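Local coordinates for protein fucose-specific lectin (PDB 6GKE) that binds L-fucose through sites between adjacent blades of a six-bladed beta-propeller, with strongest preference for alpha-1,6-linked core fucose on glycoproteins, at residues A[72-78]-A[89-94]. The protein carries 1 engineered substitution. Coordinates in Å, arbitrary orientation, origin at the centre of the assembly. Residue numbers count along the deposited sequence, not the author numbering.
Sequences QGIQIRV and EFVYDG. With FUC (alpha-L-fucopyranose), chain B; FUC (alpha-L-fucopyranose), chain C.
Segments 72-78 and 89-94 lie on the two middle strands of a four-stranded propeller blade; these pieces run antiparallel, axes 4.7 Å apart at 168°. At the open end, Gly73 (phi/psi 121/-162) and Gly94 (104/-21) must be glycine: a CB would press on the preceding carbonyl O, and at Gly94 also clash with Gln72 O. A water bridges Ile74 N (2.9 Å) and Gly94 O (2.8 Å). Ile76 and Tyr92 form a hydrogen-bonded pair (Ile76 N to Tyr92 O 3.1 Å, Tyr92 N to Ile76 O 2.9 Å). Their side chains, with Ile74, give the chain C fucose an apolar wall, the t-rotamer Tyr92 ring laying a face against it (CE2 to C5 3.6 Å). Arg77, opposite Val91 in a non-hydrogen-bonded pair, projects from the other face; its NH1 and NH2 donate to Gln75 OE1 (both 2.8 Å) and NH1 to Ile76 O (2.9 Å), consistent with a fixed guanidinium. Arg77 NE donates to O4 and NH2 to O5 of the chain B fucose (both 2.9 Å), whose O3 and O4 donate to Glu89 OE1 (2.6 Å) and OE2 (2.7 Å). Val78 and Phe90 form the next hydrogen-bonded pair (N to O 2.9 and 2.8 Å). Strand alternation thus lets one hairpin serve two inter-blade sites, apolar toward one sugar, charged toward the other.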
loop_
_atom_site.group_PDB
_atom_site.type_symbol
_atom_site.label_atom_id
_atom_site.label_comp_id
_atom_site.label_asym_id
_atom_site.label_seq_id
_atom_site.Cartn_x
_atom_site.Cartn_y
_atom_site.Cartn_z
ATOM N N GLN A 72 -7.296 -29.606 -24.663
ATOM C CA GLN A 72 -7.550 -29.945 -23.250
ATOM C C GLN A 72 -8.364 -28.850 -22.557
ATOM O O GLN A 72 -8.715 -28.991 -21.382
ATOM C CB GLN A 72 -6.260 -30.111 -22.447
ATOM C CG GLN A 72 -5.409 -31.290 -22.879
ATOM C CD GLN A 72 -4.418 -30.869 -23.931
ATOM O OE1 GLN A 72 -4.317 -29.693 -24.270
ATOM N NE2 GLN A 72 -3.678 -31.833 -24.455
ATOM N N GLY A 73 -8.651 -27.752 -23.263
ATOM C CA GLY A 73 -9.408 -26.631 -22.710
ATOM C C GLY A 73 -8.608 -25.343 -22.768
ATOM O O GLY A 73 -7.637 -25.221 -23.527
ATOM N N ILE A 74 -9.032 -24.366 -21.967
ATOM C CA ILE A 74 -8.353 -23.088 -21.913
ATOM C C ILE A 74 -7.005 -23.288 -21.223
ATOM O O ILE A 74 -6.946 -23.794 -20.110
ATOM C CB ILE A 74 -9.204 -22.036 -21.182
ATOM C CG1 ILE A 74 -10.569 -21.833 -21.848
ATOM C CG2 ILE A 74 -8.443 -20.726 -21.055
ATOM C CD1 ILE A 74 -10.510 -21.380 -23.289
ATOM N N GLN A 75 -5.934 -22.873 -21.906
ATOM C CA GLN A 75 -4.598 -22.869 -21.334
ATOM C C GLN A 75 -4.265 -21.452 -20.860
ATOM O O GLN A 75 -4.483 -20.482 -21.579
ATOM C CB GLN A 75 -3.563 -23.341 -22.358
ATOM C CG GLN A 75 -3.802 -24.753 -22.870
ATOM C CD GLN A 75 -3.284 -25.828 -21.947
ATOM O OE1 GLN A 75 -2.436 -25.593 -21.087
ATOM N NE2 GLN A 75 -3.798 -27.035 -22.132
ATOM N N ILE A 76 -3.733 -21.355 -19.638
ATOM C CA ILE A 76 -3.239 -20.093 -19.111
ATOM C C ILE A 76 -1.828 -20.338 -18.588
ATOM O O ILE A 76 -1.546 -21.390 -18.009
ATOM C CB ILE A 76 -4.144 -19.497 -18.011
ATOM C CG1 ILE A 76 -5.595 -19.396 -18.482
ATOM C CG2 ILE A 76 -3.602 -18.154 -17.545
ATOM C CD1 ILE A 76 -6.594 -19.152 -17.376
ATOM N N ARG A 77 -0.952 -19.358 -18.793
ATOM C CA ARG A 77 0.367 -19.362 -18.175
ATOM C C ARG A 77 0.557 -18.019 -17.477
ATOM O O ARG A 77 0.328 -16.971 -18.089
ATOM C CB ARG A 77 1.476 -19.579 -19.209
ATOM C CG ARG A 77 1.322 -20.837 -20.050
ATOM C CD ARG A 77 1.463 -22.115 -19.238
ATOM N NE ARG A 77 1.376 -23.319 -20.057
ATOM C CZ ARG A 77 0.253 -23.979 -20.350
ATOM N NH1 ARG A 77 -0.919 -23.565 -19.894
ATOM N NH2 ARG A 77 0.304 -25.058 -21.114
ATOM N N VAL A 78 0.954 -18.077 -16.200
ATOM C CA VAL A 78 1.227 -16.899 -15.402
ATOM C C VAL A 78 2.699 -16.945 -14.998
ATOM O O VAL A 78 3.137 -17.906 -14.377
ATOM C CB VAL A 78 0.315 -16.804 -14.165
ATOM C CG1 VAL A 78 0.645 -15.569 -13.340
ATOM C CG2 VAL A 78 -1.153 -16.803 -14.555
ATOM N N GLU A 89 6.621 -20.131 -13.342
ATOM C CA GLU A 89 5.434 -20.231 -14.178
ATOM C C GLU A 89 4.387 -21.102 -13.492
ATOM O O GLU A 89 4.689 -22.208 -13.055
ATOM C CB GLU A 89 5.825 -20.843 -15.522
ATOM C CG GLU A 89 4.687 -21.067 -16.505
ATOM C CD GLU A 89 5.098 -21.970 -17.655
ATOM O OE1 GLU A 89 5.631 -23.065 -17.365
ATOM O OE2 GLU A 89 4.881 -21.586 -18.835
ATOM N N PHE A 90 3.152 -20.598 -13.469
ATOM C CA PHE A 90 1.985 -21.383 -13.096
ATOM C C PHE A 90 1.166 -21.657 -14.352
ATOM O O PHE A 90 1.020 -20.809 -15.225
ATOM C CB PHE A 90 1.179 -20.692 -11.996
ATOM C CG PHE A 90 1.985 -20.631 -10.729
ATOM C CD1 PHE A 90 2.133 -21.767 -9.948
ATOM C CD2 PHE A 90 2.684 -19.490 -10.370
ATOM C CE1 PHE A 90 2.948 -21.759 -8.828
ATOM C CE2 PHE A 90 3.498 -19.484 -9.250
ATOM C CZ PHE A 90 3.628 -20.616 -8.480
ATOM N N VAL A 91 0.652 -22.882 -14.416
ATOM C CA VAL A 91 -0.048 -23.431 -15.559
ATOM C C VAL A 91 -1.497 -23.715 -15.170
ATOM O O VAL A 91 -1.726 -24.439 -14.214
ATOM C CB VAL A 91 0.623 -24.745 -16.000
ATOM C CG1 VAL A 91 -0.237 -25.560 -16.957
ATOM C CG2 VAL A 91 1.998 -24.491 -16.587
ATOM N N TYR A 92 -2.449 -23.196 -15.951
ATOM C CA TYR A 92 -3.785 -23.749 -15.977
ATOM C C TYR A 92 -3.844 -24.623 -17.224
ATOM O O TYR A 92 -3.677 -24.122 -18.335
ATOM C CB TYR A 92 -4.881 -22.683 -16.002
ATOM C CG TYR A 92 -6.261 -23.271 -15.859
ATOM C CD1 TYR A 92 -6.720 -23.707 -14.629
ATOM C CD2 TYR A 92 -7.095 -23.431 -16.954
ATOM C CE1 TYR A 92 -7.981 -24.260 -14.480
ATOM C CE2 TYR A 92 -8.356 -23.990 -16.824
ATOM C CZ TYR A 92 -8.803 -24.398 -15.583
ATOM O OH TYR A 92 -10.049 -24.938 -15.446
ATOM N N ASP A 93 -4.048 -25.926 -17.020
ATOM C CA ASP A 93 -3.861 -26.922 -18.080
ATOM C C ASP A 93 -5.189 -27.284 -18.759
ATOM O O ASP A 93 -5.266 -28.297 -19.456
ATOM C CB ASP A 93 -3.183 -28.172 -17.519
ATOM C CG ASP A 93 -4.058 -28.981 -16.579
ATOM O OD1 ASP A 93 -5.227 -28.591 -16.364
ATOM O OD2 ASP A 93 -3.558 -30.001 -16.069
ATOM N N GLY A 94 -6.219 -26.455 -18.560
ATOM C CA GLY A 94 -7.561 -26.717 -19.061
ATOM C C GLY A 94 -8.507 -27.191 -17.972
ATOM O O GLY A 94 -9.722 -27.085 -18.136
HETATM C C1 FUC B . 3.524 -26.728 -20.250
HETATM C C2 FUC B . 4.470 -25.975 -19.323
HETATM C C3 FUC B . 5.596 -25.329 -20.119
HETATM C C4 FUC B . 4.991 -24.447 -21.208
HETATM C C5 FUC B . 4.111 -25.309 -22.105
HETATM C C6 FUC B . 3.465 -24.536 -23.242
HETATM O O2 FUC B . 5.013 -26.875 -18.351
HETATM O O3 FUC B . 6.475 -24.615 -19.243
HETATM O O4 FUC B . 4.164 -23.410 -20.660
HETATM O O5 FUC B . 3.063 -25.892 -21.312
HETATM C C1 FUC C . -12.292 -20.939 -14.542
HETATM C C2 FUC C . -11.394 -20.492 -13.405
HETATM C C3 FUC C . -9.974 -21.019 -13.599
HETATM C C4 FUC C . -9.457 -20.658 -14.983
HETATM C C5 FUC C . -10.433 -21.182 -16.032
HETATM C C6 FUC C . -10.029 -20.838 -17.458
HETATM O O1 FUC C . -12.480 -22.341 -14.406
HETATM O O2 FUC C . -11.919 -20.994 -12.170
HETATM O O3 FUC C . -9.120 -20.529 -12.560
HETATM O O4 FUC C . -9.339 -19.241 -15.145
HETATM O O5 FUC C . -11.718 -20.602 -15.797
HETATM O O HOH W 1 -10.856 -25.270 -19.912
HETATM O O HOH W 2 -3.081 -29.472 -20.836
#